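PDB 2RFQ: flavin-dependent monooxygenase, oxygenase subunit HsaA from Rhodococcus sp., which catalyses the FMNH2- and O2-dependent ortho-hydroxylation of the phenolic secosteroid 3-HSA to the catechol 3,4-DHSA during cholesterol breakdown. Local coordinates for residues T47-L52 and W84-I89; R51-E56 and H92-A97; P163-S168 and V207-A212; A243-M248 and R328-A333. All coordinates share one frame; numbering follows the deposited sequence. Where two conformers were deposited one is given.

Contact 1: T47-L52 and W84-I89; sequences TGFFRL and WVSSII
Phe49 and Phe50 reach from the turn that follows helix 38-47 to Ser86 and Ile89 on helix 80-96, inside the helical N-terminal domain of the acyl-CoA dehydrogenase fold. The first helix stops in a Schellman motif at Gly48, whose phi is positive. Thr47 OG1 then accepts from Phe49 N at 3.0 Å, an ST turn, and also bonds Leu44 O, so this hydroxyl joins the turn to the last turn of the helix. The CB bond of Phe49 points toward helix 80-96, chi1 (170°) sets CG anti to the backbone N, and the ring meets Ser86 edge-on. Ser86 O lies near the ring plane, 3.2 Å from Phe49 CE2, where the weakly positive C-H rim suits a carbonyl oxygen. The same CE2 is 3.6 Å from Ser86 CB. Ser86 OG takes no part here, because its torsion sets it beside its own backbone N, from where it bonds Thr82 O. Phe50 swings the other way, CG beside the backbone N (chi1 -66°), and receives Phe49 CD2 over one face, 3.6 Å above the plane and toward the rim. An alanine in place of Phe49 would probably open a gap between turn and helix, leaving Ser86 O without its aromatic edge and Phe50 freer to turn. Phe68 meets the Phe49 ring from helix 65-76, while Met41 and Leu44 pack on Phe50. Phe50 makes a lighter touch: in the Ile89 conformer described, one of two modelled, Phe50 CE1 stands 4.1 Å from Ile89 CG2.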
loop_
_atom_site.group_PDB
_atom_site.type_symbol
_atom_site.label_atom_id
_atom_site.label_comp_id
_atom_site.label_asym_id
_atom_site.label_seq_id
_atom_site.Cartn_x
_atom_site.Cartn_y
_atom_site.Cartn_z
ATOM N N THR A 47 -0.317 -35.544 22.120
ATOM C CA THR A 47 0.827 -34.642 22.376
ATOM C C THR A 47 0.680 -33.909 23.710
ATOM O O THR A 47 1.660 -33.409 24.234
ATOM C CB THR A 47 1.002 -33.555 21.307
ATOM O OG1 THR A 47 -0.088 -32.598 21.377
ATOM C CG2 THR A 47 1.117 -34.184 19.916
ATOM N N GLY A 48 -0.547 -33.828 24.221
ATOM C CA GLY A 48 -0.856 -32.990 25.381
ATOM C C GLY A 48 -1.369 -31.604 25.022
ATOM O O GLY A 48 -1.688 -30.796 25.898
ATOM N N PHE A 49 -1.457 -31.319 23.723
ATOM C CA PHE A 49 -1.843 -29.995 23.257
ATOM C C PHE A 49 -3.133 -29.456 23.883
ATOM O O PHE A 49 -3.174 -28.311 24.322
ATOM C CB PHE A 49 -1.999 -29.956 21.721
ATOM C CG PHE A 49 -2.634 -28.661 21.258
ATOM C CD1 PHE A 49 -1.874 -27.477 21.238
ATOM C CD2 PHE A 49 -3.989 -28.608 20.930
ATOM C CE1 PHE A 49 -2.460 -26.250 20.894
ATOM C CE2 PHE A 49 -4.591 -27.389 20.553
ATOM C CZ PHE A 49 -3.812 -26.197 20.548
ATOM N N PHE A 50 -4.194 -30.260 23.878
ATOM C CA PHE A 50 -5.487 -29.754 24.372
ATOM C C PHE A 50 -5.442 -29.469 25.878
ATOM O O PHE A 50 -6.215 -28.650 26.372
ATOM C CB PHE A 50 -6.644 -30.678 23.995
ATOM C CG PHE A 50 -6.880 -30.744 22.505
ATOM C CD1 PHE A 50 -7.322 -29.618 21.818
ATOM C CD2 PHE A 50 -6.613 -31.913 21.801
ATOM C CE1 PHE A 50 -7.495 -29.646 20.422
ATOM C CE2 PHE A 50 -6.787 -31.961 20.391
ATOM C CZ PHE A 50 -7.235 -30.829 19.722
ATOM N N ARG A 51 -4.503 -30.107 26.573
ATOM C CA ARG A 51 -4.339 -29.869 28.015
ATOM C C ARG A 51 -3.602 -28.570 28.342
ATOM O O ARG A 51 -3.546 -28.179 29.506
ATOM C CB ARG A 51 -3.585 -31.042 28.670
ATOM C CG ARG A 51 -4.297 -32.358 28.518
ATOM C CD ARG A 51 -3.624 -33.381 29.428
ATOM N NE ARG A 51 -4.401 -34.610 29.554
ATOM C CZ ARG A 51 -5.472 -34.774 30.338
ATOM N NH1 ARG A 51 -5.956 -33.769 31.085
ATOM N NH2 ARG A 51 -6.067 -35.964 30.374
ATOM N N LEU A 52 -3.047 -27.897 27.333
ATOM C CA LEU A 52 -2.202 -26.732 27.601
ATOM C C LEU A 52 -2.856 -25.660 28.485
ATOM O O LEU A 52 -2.232 -25.226 29.450
ATOM C CB LEU A 52 -1.667 -26.108 26.315
ATOM C CG LEU A 52 -0.478 -26.848 25.703
ATOM C CD1 LEU A 52 -0.144 -26.229 24.333
ATOM C CD2 LEU A 52 0.742 -26.814 26.609
ATOM N N TRP A 84 -6.440 -23.992 12.878
ATOM C CA TRP A 84 -7.624 -23.216 13.245
ATOM C C TRP A 84 -8.468 -23.949 14.277
ATOM O O TRP A 84 -8.826 -23.382 15.325
ATOM C CB TRP A 84 -8.450 -22.961 11.998
ATOM C CG TRP A 84 -9.666 -22.077 12.170
ATOM C CD1 TRP A 84 -10.954 -22.488 12.354
ATOM C CD2 TRP A 84 -9.700 -20.629 12.147
ATOM N NE1 TRP A 84 -11.796 -21.386 12.425
ATOM C CE2 TRP A 84 -11.046 -20.242 12.297
ATOM C CE3 TRP A 84 -8.716 -19.630 11.994
ATOM C CZ2 TRP A 84 -11.436 -18.885 12.322
ATOM C CZ3 TRP A 84 -9.089 -18.292 12.015
ATOM C CH2 TRP A 84 -10.441 -17.931 12.175
ATOM N N VAL A 85 -8.783 -25.199 13.979
ATOM C CA VAL A 85 -9.577 -26.021 14.918
ATOM C C VAL A 85 -8.846 -26.206 16.248
ATOM O O VAL A 85 -9.460 -26.100 17.322
ATOM C CB VAL A 85 -9.909 -27.376 14.273
ATOM C CG1 VAL A 85 -10.503 -28.363 15.284
ATOM C CG2 VAL A 85 -10.868 -27.154 13.100
ATOM N N SER A 86 -7.541 -26.463 16.180
ATOM C CA SER A 86 -6.754 -26.717 17.386
ATOM C C SER A 86 -6.801 -25.498 18.303
ATOM O O SER A 86 -6.998 -25.606 19.512
ATOM C CB SER A 86 -5.300 -27.052 17.023
ATOM O OG SER A 86 -5.231 -28.342 16.391
ATOM N N SER A 87 -6.642 -24.329 17.712
ATOM C CA SER A 87 -6.636 -23.106 18.504
ATOM C C SER A 87 -7.959 -22.888 19.230
ATOM O O SER A 87 -7.989 -22.653 20.447
ATOM C CB SER A 87 -6.372 -21.927 17.592
ATOM O OG SER A 87 -6.124 -20.758 18.373
ATOM N N ILE A 88 -9.066 -22.995 18.485
ATOM C CA ILE A 88 -10.380 -22.675 19.056
ATOM C C ILE A 88 -10.800 -23.738 20.084
ATOM O O ILE A 88 -11.201 -23.402 21.223
ATOM C CB ILE A 88 -11.417 -22.440 17.946
ATOM C CG1 ILE A 88 -10.989 -21.214 17.134
ATOM C CG2 ILE A 88 -12.768 -22.122 18.551
ATOM C CD1 ILE A 88 -11.342 -21.239 15.625
ATOM N N ILE A 89 -10.685 -25.008 19.719
ATOM C CA ILE A 89 -11.041 -26.064 20.670
ATOM C C ILE A 89 -10.122 -26.010 21.905
ATOM O O ILE A 89 -10.580 -26.191 23.026
ATOM C CB ILE A 89 -11.066 -27.469 20.010
ATOM C CG1 ILE A 89 -12.103 -27.498 18.871
ATOM C CG2 ILE A 89 -11.388 -28.537 21.041
ATOM C CD1 ILE A 89 -12.537 -28.884 18.436
#

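Contact 2: R51-E56 and H92-A97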
loop_
_atom_site.group_PDB
_atom_site.type_symbol
_atom_site.label_atom_id
_atom_site.label_comp_id
_atom_site.label_asym_id
_atom_site.label_seq_id
_atom_site.Cartn_x
_atom_site.Cartn_y
_atom_site.Cartn_z
ATOM N N ARG A 51 -4.503 -30.107 26.573
ATOM C CA ARG A 51 -4.339 -29.869 28.015
ATOM C C ARG A 51 -3.602 -28.570 28.342
ATOM O O ARG A 51 -3.546 -28.179 29.506
ATOM C CB ARG A 51 -3.585 -31.042 28.670
ATOM C CG ARG A 51 -4.297 -32.358 28.518
ATOM C CD ARG A 51 -3.624 -33.381 29.428
ATOM N NE ARG A 51 -4.401 -34.610 29.554
ATOM C CZ ARG A 51 -5.472 -34.774 30.338
ATOM N NH1 ARG A 51 -5.956 -33.769 31.085
ATOM N NH2 ARG A 51 -6.067 -35.964 30.374
ATOM N N LEU A 52 -3.047 -27.897 27.333
ATOM C CA LEU A 52 -2.202 -26.732 27.601
ATOM C C LEU A 52 -2.856 -25.660 28.485
ATOM O O LEU A 52 -2.232 -25.226 29.450
ATOM C CB LEU A 52 -1.667 -26.108 26.315
ATOM C CG LEU A 52 -0.478 -26.848 25.703
ATOM C CD1 LEU A 52 -0.144 -26.229 24.333
ATOM C CD2 LEU A 52 0.742 -26.814 26.609
ATOM N N LEU A 53 -4.080 -25.237 28.155
ATOM C CA LEU A 53 -4.768 -24.227 28.986
ATOM C C LEU A 53 -5.800 -24.840 29.955
ATOM O O LEU A 53 -6.594 -24.111 30.575
ATOM C CB LEU A 53 -5.417 -23.135 28.127
ATOM C CG LEU A 53 -4.428 -22.331 27.267
ATOM C CD1 LEU A 53 -5.201 -21.301 26.473
ATOM C CD2 LEU A 53 -3.356 -21.627 28.099
ATOM N N GLN A 54 -5.808 -26.171 30.042
ATOM C CA GLN A 54 -6.695 -26.873 30.977
ATOM C C GLN A 54 -6.151 -26.775 32.417
ATOM O O GLN A 54 -4.938 -26.766 32.605
ATOM C CB GLN A 54 -6.828 -28.331 30.547
ATOM C CG GLN A 54 -7.788 -29.151 31.385
ATOM C CD GLN A 54 -7.890 -30.577 30.877
ATOM O OE1 GLN A 54 -6.882 -31.176 30.506
ATOM N NE2 GLN A 54 -9.099 -31.133 30.870
ATOM N N PRO A 55 -7.043 -26.616 33.412
ATOM C CA PRO A 55 -6.583 -26.499 34.821
ATOM C C PRO A 55 -5.810 -27.706 35.342
ATOM O O PRO A 55 -6.043 -28.851 34.912
ATOM C CB PRO A 55 -7.888 -26.267 35.609
ATOM C CG PRO A 55 -8.805 -25.592 34.582
ATOM C CD PRO A 55 -8.499 -26.364 33.300
ATOM N N GLU A 56 -4.870 -27.430 36.244
ATOM C CA GLU A 56 -4.110 -28.496 36.879
ATOM C C GLU A 56 -5.022 -29.552 37.535
ATOM O O GLU A 56 -4.701 -30.745 37.527
ATOM C CB GLU A 56 -3.145 -27.891 37.892
ATOM C CG GLU A 56 -2.225 -28.909 38.563
ATOM C CD GLU A 56 -2.845 -29.551 39.783
ATOM O OE1 GLU A 56 -3.809 -28.986 40.344
ATOM O OE2 GLU A 56 -2.348 -30.628 40.192
ATOM N N HIS A 92 -11.178 -23.370 24.433
ATOM C CA HIS A 92 -12.388 -23.670 25.197
ATOM C C HIS A 92 -12.063 -24.301 26.538
ATOM O O HIS A 92 -12.862 -24.222 27.455
ATOM C CB HIS A 92 -13.334 -24.553 24.400
ATOM C CG HIS A 92 -13.761 -23.926 23.122
ATOM N ND1 HIS A 92 -14.052 -24.663 21.994
ATOM C CD2 HIS A 92 -13.872 -22.623 22.765
ATOM C CE1 HIS A 92 -14.366 -23.841 21.008
ATOM N NE2 HIS A 92 -14.259 -22.601 21.450
ATOM N N ASN A 93 -10.889 -24.918 26.650
ATOM C CA ASN A 93 -10.472 -25.526 27.933
ATOM C C ASN A 93 -10.062 -24.463 28.943
ATOM O O ASN A 93 -10.179 -24.664 30.153
ATOM C CB ASN A 93 -9.391 -26.595 27.711
ATOM C CG ASN A 93 -9.950 -27.831 26.994
ATOM O OD1 ASN A 93 -11.167 -27.955 26.815
ATOM N ND2 ASN A 93 -9.069 -28.725 26.552
ATOM N N TRP A 94 -9.618 -23.331 28.419
ATOM C CA TRP A 94 -9.397 -22.131 29.211
ATOM C C TRP A 94 -10.763 -21.551 29.636
ATOM O O TRP A 94 -10.988 -21.225 30.804
ATOM C CB TRP A 94 -8.594 -21.099 28.381
ATOM C CG TRP A 94 -8.323 -19.781 29.083
ATOM C CD1 TRP A 94 -7.197 -19.442 29.795
ATOM C CD2 TRP A 94 -9.189 -18.632 29.129
ATOM N NE1 TRP A 94 -7.323 -18.156 30.308
ATOM C CE2 TRP A 94 -8.525 -17.636 29.896
ATOM C CE3 TRP A 94 -10.450 -18.343 28.587
ATOM C CZ2 TRP A 94 -9.078 -16.387 30.140
ATOM C CZ3 TRP A 94 -11.018 -17.066 28.854
ATOM C CH2 TRP A 94 -10.327 -16.127 29.621
ATOM N N HIS A 95 -11.672 -21.413 28.680
ATOM C CA HIS A 95 -12.995 -20.834 28.973
ATOM C C HIS A 95 -13.738 -21.667 30.024
ATOM O O HIS A 95 -14.304 -21.112 30.979
ATOM C CB HIS A 95 -13.831 -20.725 27.681
ATOM C CG HIS A 95 -15.081 -19.901 27.834
ATOM N ND1 HIS A 95 -16.016 -19.796 26.829
ATOM C CD2 HIS A 95 -15.541 -19.137 28.860
ATOM C CE1 HIS A 95 -17.005 -19.006 27.223
ATOM N NE2 HIS A 95 -16.734 -18.579 28.446
ATOM N N LEU A 96 -13.696 -22.994 29.894
ATOM C CA LEU A 96 -14.415 -23.835 30.849
ATOM C C LEU A 96 -13.879 -23.704 32.278
ATOM O O LEU A 96 -14.622 -23.887 33.235
ATOM C CB LEU A 96 -14.411 -25.300 30.409
ATOM C CG LEU A 96 -15.347 -26.222 31.201
ATOM C CD1 LEU A 96 -16.802 -25.795 31.095
ATOM C CD2 LEU A 96 -15.185 -27.698 30.778
ATOM N N ALA A 97 -12.590 -23.401 32.422
ATOM C CA ALA A 97 -11.974 -23.181 33.736
ATOM C C ALA A 97 -12.656 -22.062 34.520
ATOM O O ALA A 97 -12.500 -21.984 35.734
ATOM C CB ALA A 97 -10.503 -22.849 33.563
#
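Leu53, Gln54 and Pro55 lie against Asn93, Trp94 and Ala97, where a type I beta turn from Arg51 to Gln54 and the residues after it meet the last turns of helix 80-96 in the N-terminal helical domain. Packing is closest where Pro55 CG presses on Ala97 CB at 3.4 Å, tighter than usual for two carbons. At the other end Leu53 CB is 3.8 Å from Trp94 CB, and Leu53 CD1 touches the same methylene at 3.9 Å. The Gln54 side is looser: its CB comes only to 4.2 Å from Asn93 CB. From there, with CG anti to the backbone N (chi1 -176°), the extended Gln54 chain carries NE2 to Thr112 O, while Asn93 ND2 turns to Phe50 O. Solvent is reached at the ends of the loop segment, at Glu56 and in part at Arg51. An alanine in place of Pro55 would probably leave Ala97 CB facing a gap and allow the backbone there to swing, since the ring that fixes phi would be gone. Leu53 O is bonded by Tyr229 OH, and that tyrosine also packs on Pro55 and Ala97. The neighbouring ring carbon, Pro55 CD, sits 4.0 Å from Asn93 O.

Contact 3: P163-S168 and V207-A212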
loop_
_atom_site.group_PDB
_atom_site.type_symbol
_atom_site.label_atom_id
_atom_site.label_comp_id
_atom_site.label_asym_id
_atom_site.label_seq_id
_atom_site.Cartn_x
_atom_site.Cartn_y
_atom_site.Cartn_z
ATOM N N PRO A 163 -33.410 -8.731 26.507
ATOM C CA PRO A 163 -32.065 -9.266 26.761
ATOM C C PRO A 163 -31.399 -8.522 27.910
ATOM O O PRO A 163 -31.408 -7.286 27.946
ATOM C CB PRO A 163 -31.318 -9.012 25.445
ATOM C CG PRO A 163 -32.017 -7.814 24.833
ATOM C CD PRO A 163 -33.434 -7.808 25.354
ATOM N N VAL A 164 -30.878 -9.263 28.871
ATOM C CA VAL A 164 -30.411 -8.648 30.116
ATOM C C VAL A 164 -28.946 -8.966 30.420
ATOM O O VAL A 164 -28.360 -8.395 31.341
ATOM C CB VAL A 164 -31.297 -9.062 31.312
ATOM C CG1 VAL A 164 -32.709 -8.474 31.170
ATOM C CG2 VAL A 164 -31.352 -10.585 31.444
ATOM N N ASP A 165 -28.367 -9.877 29.645
ATOM C CA ASP A 165 -26.995 -10.323 29.892
ATOM C C ASP A 165 -26.541 -10.985 28.620
ATOM O O ASP A 165 -27.369 -11.353 27.797
ATOM C CB ASP A 165 -26.978 -11.343 31.034
ATOM C CG ASP A 165 -25.585 -11.569 31.639
ATOM O OD1 ASP A 165 -24.593 -10.914 31.244
ATOM O OD2 ASP A 165 -25.501 -12.417 32.548
ATOM N N PHE A 166 -25.230 -11.109 28.444
ATOM C CA PHE A 166 -24.707 -11.892 27.326
ATOM C C PHE A 166 -23.810 -12.947 27.904
ATOM O O PHE A 166 -22.865 -12.635 28.631
ATOM C CB PHE A 166 -23.945 -11.039 26.331
ATOM C CG PHE A 166 -23.725 -11.731 25.012
ATOM C CD1 PHE A 166 -24.586 -11.493 23.940
ATOM C CD2 PHE A 166 -22.684 -12.644 24.852
ATOM C CE1 PHE A 166 -24.402 -12.150 22.716
ATOM C CE2 PHE A 166 -22.484 -13.304 23.640
ATOM C CZ PHE A 166 -23.352 -13.058 22.565
ATOM N N VAL A 167 -24.112 -14.203 27.583
ATOM C CA VAL A 167 -23.528 -15.339 28.294
ATOM C C VAL A 167 -23.091 -16.419 27.307
ATOM O O VAL A 167 -23.384 -16.331 26.108
ATOM C CB VAL A 167 -24.581 -15.959 29.249
ATOM C CG1 VAL A 167 -25.103 -14.924 30.245
ATOM C CG2 VAL A 167 -25.746 -16.535 28.443
ATOM N N SER A 168 -22.404 -17.434 27.823
ATOM C CA SER A 168 -22.226 -18.684 27.094
ATOM C C SER A 168 -23.028 -19.782 27.770
ATOM O O SER A 168 -22.932 -19.972 28.986
ATOM C CB SER A 168 -20.749 -19.102 27.049
ATOM O OG SER A 168 -19.986 -18.157 26.312
ATOM N N VAL A 207 -24.076 -21.915 32.870
ATOM C CA VAL A 207 -24.150 -20.659 32.117
ATOM C C VAL A 207 -23.210 -19.624 32.729
ATOM O O VAL A 207 -23.185 -19.450 33.947
ATOM C CB VAL A 207 -25.608 -20.129 32.077
ATOM C CG1 VAL A 207 -25.681 -18.798 31.320
ATOM C CG2 VAL A 207 -26.499 -21.164 31.430
ATOM N N LEU A 208 -22.416 -18.961 31.885
ATOM C CA LEU A 208 -21.422 -18.011 32.392
ATOM C C LEU A 208 -21.500 -16.681 31.665
ATOM O O LEU A 208 -21.395 -16.635 30.443
ATOM C CB LEU A 208 -20.010 -18.577 32.229
ATOM C CG LEU A 208 -18.849 -17.676 32.685
ATOM C CD1 LEU A 208 -18.903 -17.351 34.170
ATOM C CD2 LEU A 208 -17.519 -18.349 32.361
ATOM N N SER A 209 -21.664 -15.600 32.428
ATOM C CA SER A 209 -21.750 -14.275 31.840
ATOM C C SER A 209 -20.358 -13.739 31.470
ATOM O O SER A 209 -19.425 -13.851 32.247
ATOM C CB SER A 209 -22.396 -13.315 32.846
ATOM O OG SER A 209 -22.270 -11.987 32.365
ATOM N N PHE A 210 -20.221 -13.157 30.287
ATOM C CA PHE A 210 -18.969 -12.481 29.954
ATOM C C PHE A 210 -18.656 -11.298 30.891
ATOM O O PHE A 210 -17.481 -11.003 31.142
ATOM C CB PHE A 210 -18.970 -12.040 28.504
ATOM C CG PHE A 210 -18.825 -13.175 27.546
ATOM C CD1 PHE A 210 -17.571 -13.742 27.295
ATOM C CD2 PHE A 210 -19.947 -13.713 26.931
ATOM C CE1 PHE A 210 -17.434 -14.807 26.394
ATOM C CE2 PHE A 210 -19.822 -14.783 26.034
ATOM C CZ PHE A 210 -18.561 -15.323 25.770
ATOM N N LYS A 211 -19.691 -10.637 31.418
ATOM C CA LYS A 211 -19.482 -9.562 32.406
ATOM C C LYS A 211 -18.842 -10.086 33.692
ATOM O O LYS A 211 -17.964 -9.433 34.257
ATOM C CB LYS A 211 -20.804 -8.826 32.707
ATOM C CG LYS A 211 -20.641 -7.506 33.474
ATOM C CD LYS A 211 -19.740 -6.529 32.696
ATOM C CE LYS A 211 -19.785 -5.114 33.272
ATOM N NZ LYS A 211 -18.661 -4.280 32.724
ATOM N N ALA A 212 -19.279 -11.261 34.152
ATOM C CA ALA A 212 -18.699 -11.909 35.341
ATOM C C ALA A 212 -17.235 -12.217 35.091
ATOM O O ALA A 212 -16.397 -12.081 35.982
ATOM C CB ALA A 212 -19.440 -13.185 35.678
HETATM O O HOH W 1 -22.100 -10.202 29.533
HETATM O O HOH W 2 -19.112 -16.798 28.776
#
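Val167 and Ser209 form a non-hydrogen-bonded antiparallel pair with CA atoms 4.1 Å apart, and Ser168 and Leu208 the hydrogen-bonded pair next to it, with Ser168 N bonding Leu208 O at 2.9 Å and Leu208 N returning to Ser168 O. A further backbone bond, from Phe210 N to Phe166 O, reaches the first residue of helix 210-214. On the face of Val167 and Ser209, Val167 CG2 occupies the crowded position between backbone N and carbonyl carbon and meets Val207 CG1 at 3.7 Å. Ser209 OG donates a hydrogen bond to the syn lone pair of Asp165 OD1 at 2.8 Å and accepts a weak one from Lys211 N. A water donates to Asp165 OD1 and Phe166 O and accepts from Lys211 N, tying the strand to the helix start. Phe166 and Phe210 lie side by side, rim to rim, planes at 38°, with their CD2 atoms 3.6 Å apart. A second water joins Ser168 OG to Leu208 O and sits over the centre of the Phe210 ring. The arrangement is that of a short strand paired with strand 162-172 in the beta domain of the acyl-CoA dehydrogenase fold, leading directly into a helix whose N-cap is Ser209.

Contact 4: A243-M248 and R328-A333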
loop_
_atom_site.group_PDB
_atom_site.type_symbol
_atom_site.label_atom_id
_atom_site.label_comp_id
_atom_site.label_asym_id
_atom_site.label_seq_id
_atom_site.Cartn_x
_atom_site.Cartn_y
_atom_site.Cartn_z
ATOM N N ALA A 243 -3.588 -16.110 15.876
ATOM C CA ALA A 243 -2.403 -17.003 15.947
ATOM C C ALA A 243 -2.351 -18.057 14.831
ATOM O O ALA A 243 -1.290 -18.241 14.218
ATOM C CB ALA A 243 -2.287 -17.647 17.342
ATOM N N PRO A 244 -3.473 -18.747 14.538
ATOM C CA PRO A 244 -3.411 -19.737 13.442
ATOM C C PRO A 244 -3.177 -19.080 12.078
ATOM O O PRO A 244 -2.507 -19.647 11.247
ATOM C CB PRO A 244 -4.758 -20.476 13.520
ATOM C CG PRO A 244 -5.672 -19.574 14.316
ATOM C CD PRO A 244 -4.806 -18.705 15.184
ATOM N N ILE A 245 -3.689 -17.867 11.877
ATOM C CA ILE A 245 -3.462 -17.188 10.597
ATOM C C ILE A 245 -1.990 -16.809 10.461
ATOM O O ILE A 245 -1.388 -16.996 9.394
ATOM C CB ILE A 245 -4.405 -16.011 10.414
ATOM C CG1 ILE A 245 -5.858 -16.522 10.441
ATOM C CG2 ILE A 245 -4.100 -15.292 9.107
ATOM C CD1 ILE A 245 -6.931 -15.381 10.501
ATOM N N VAL A 246 -1.408 -16.271 11.540
ATOM C CA VAL A 246 0.045 -16.067 11.578
ATOM C C VAL A 246 0.804 -17.385 11.262
ATOM O O VAL A 246 1.713 -17.405 10.433
ATOM C CB VAL A 246 0.499 -15.430 12.911
ATOM C CG1 VAL A 246 2.031 -15.330 12.966
ATOM C CG2 VAL A 246 -0.149 -14.039 13.033
ATOM N N GLY A 247 0.416 -18.480 11.910
ATOM C CA GLY A 247 1.028 -19.793 11.635
ATOM C C GLY A 247 0.897 -20.205 10.165
ATOM O O GLY A 247 1.856 -20.725 9.582
HETATM N N MSE A 248 -0.274 -19.970 9.571
HETATM C CA MSE A 248 -0.482 -20.230 8.140
HETATM C C MSE A 248 0.545 -19.458 7.304
HETATM O O MSE A 248 1.082 -19.993 6.318
HETATM C CB MSE A 248 -1.920 -19.881 7.727
HETATM C CG MSE A 248 -2.920 -20.884 8.273
HETATM SE SE MSE A 248 -4.709 -20.167 7.806
HETATM C CE MSE A 248 -5.663 -20.551 9.502
ATOM N N ARG A 328 -4.092 -6.318 13.448
ATOM C CA ARG A 328 -3.039 -5.989 12.477
ATOM C C ARG A 328 -2.174 -7.200 12.132
ATOM O O ARG A 328 -1.734 -7.322 10.993
ATOM C CB ARG A 328 -2.172 -4.830 12.958
ATOM C CG ARG A 328 -1.496 -4.095 11.765
ATOM C CD ARG A 328 -1.195 -2.616 12.148
ATOM N NE ARG A 328 -0.610 -1.794 11.078
ATOM C CZ ARG A 328 -1.302 -1.297 10.052
ATOM N NH1 ARG A 328 -2.616 -1.546 9.923
ATOM N NH2 ARG A 328 -0.697 -0.542 9.137
ATOM N N ALA A 329 -1.931 -8.081 13.107
ATOM C CA ALA A 329 -1.124 -9.282 12.884
ATOM C C ALA A 329 -1.802 -10.161 11.827
ATOM O O ALA A 329 -1.141 -10.674 10.910
ATOM C CB ALA A 329 -0.971 -10.047 14.170
ATOM N N THR A 330 -3.123 -10.313 11.935
ATOM C CA THR A 330 -3.882 -11.029 10.895
ATOM C C THR A 330 -3.657 -10.366 9.535
ATOM O O THR A 330 -3.349 -11.037 8.554
ATOM C CB THR A 330 -5.374 -11.060 11.246
ATOM O OG1 THR A 330 -5.522 -11.940 12.376
ATOM C CG2 THR A 330 -6.227 -11.555 10.049
ATOM N N GLY A 331 -3.782 -9.045 9.500
ATOM C CA GLY A 331 -3.560 -8.287 8.260
ATOM C C GLY A 331 -2.164 -8.476 7.688
ATOM O O GLY A 331 -2.018 -8.684 6.476
ATOM N N ARG A 332 -1.136 -8.406 8.549
ATOM C CA ARG A 332 0.251 -8.591 8.096
ATOM C C ARG A 332 0.454 -10.011 7.536
ATOM O O ARG A 332 1.140 -10.213 6.533
ATOM C CB ARG A 332 1.228 -8.380 9.256
ATOM C CG ARG A 332 1.271 -6.937 9.806
ATOM C CD ARG A 332 2.458 -6.795 10.768
ATOM N NE ARG A 332 2.171 -5.818 11.826
ATOM C CZ ARG A 332 2.359 -4.497 11.730
ATOM N NH1 ARG A 332 2.078 -3.710 12.767
ATOM N NH2 ARG A 332 2.783 -3.956 10.593
ATOM N N ALA A 333 -0.117 -10.992 8.224
ATOM C CA ALA A 333 -0.006 -12.392 7.798
ATOM C C ALA A 333 -0.624 -12.584 6.413
ATOM O O ALA A 333 -0.003 -13.189 5.518
ATOM C CB ALA A 333 -0.626 -13.314 8.825
#
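Ile245 and Val246 project from helix 233-266 onto Ala329, Thr330 and Ala333 of helix 316-344, a pairing within the helical-bundle C-terminal domain of the acyl-CoA dehydrogenase fold. The two segments run in the same direction at 21°, with axes 8.7 Å apart, a spacing at which the small residues of one helix let branched side chains of the other approach. Helix 316-344 supplies the small ones: Ala329 and Ala333, one turn apart, point at the partner and leave a shallow trough, into which branched side chains settle. Val246 CG2, anti to its carbonyl carbon, is the bump that fills it, lying 4.2 Å from Ala329 CB and 4.3 Å from Ala333 CB. The fit is reciprocal. Ala333 CB is itself a small knob resting on the opposing backbone, 3.8 Å from Ile245 O and 4.0 Å from Val246 CA, while Ile245 CG2 flanks it. The longer Ile245 branch, ending in CD1, goes to the beta-branched Thr330. Trp84 from helix 80-96 packs on Ile245, and Trp294 and Ala293 of helix 277-309 adjoin Val246 and Ala329, so the seam is buried among helices. The polar groups find partners outside the two segments: Thr330 OG1 bonds Ser242 OG, and Arg328 and Arg332 reach to Asp289 of a second subunit, where each forms a salt bridge with OD1. Thr330 sets its methyl anti to the backbone N (chi1 -70° puts OG1 beside it), which turns CG2 to the isoleucine, and there Ile245 CD1 meets Thr330 CG2 at 3.9 Å.

In the fold
Contacts 1, 2 and 4 are buried and held by van der Waals and, in contact 1, C-H to carbonyl contacts, while contact 3, its centre about 21 Å from the centre of the chain, is only partly buried and relies on backbone bonds, a serine-aspartate bond and waters. Contacts 1 and 2 share Arg51, Leu52 and helix 80-96, and the Phe50-Asn93 bond links them. Residues of that helix also reach the others: Trp84, an FMN-site residue by similarity, packs its CE3 3.8 Å from Pro244 CG of contact 4, and His95 CE1 lies 3.2 Å from Ser168 OG of contact 3. Contacts 3 and 4 stay about 17 Å apart at their nearest atoms.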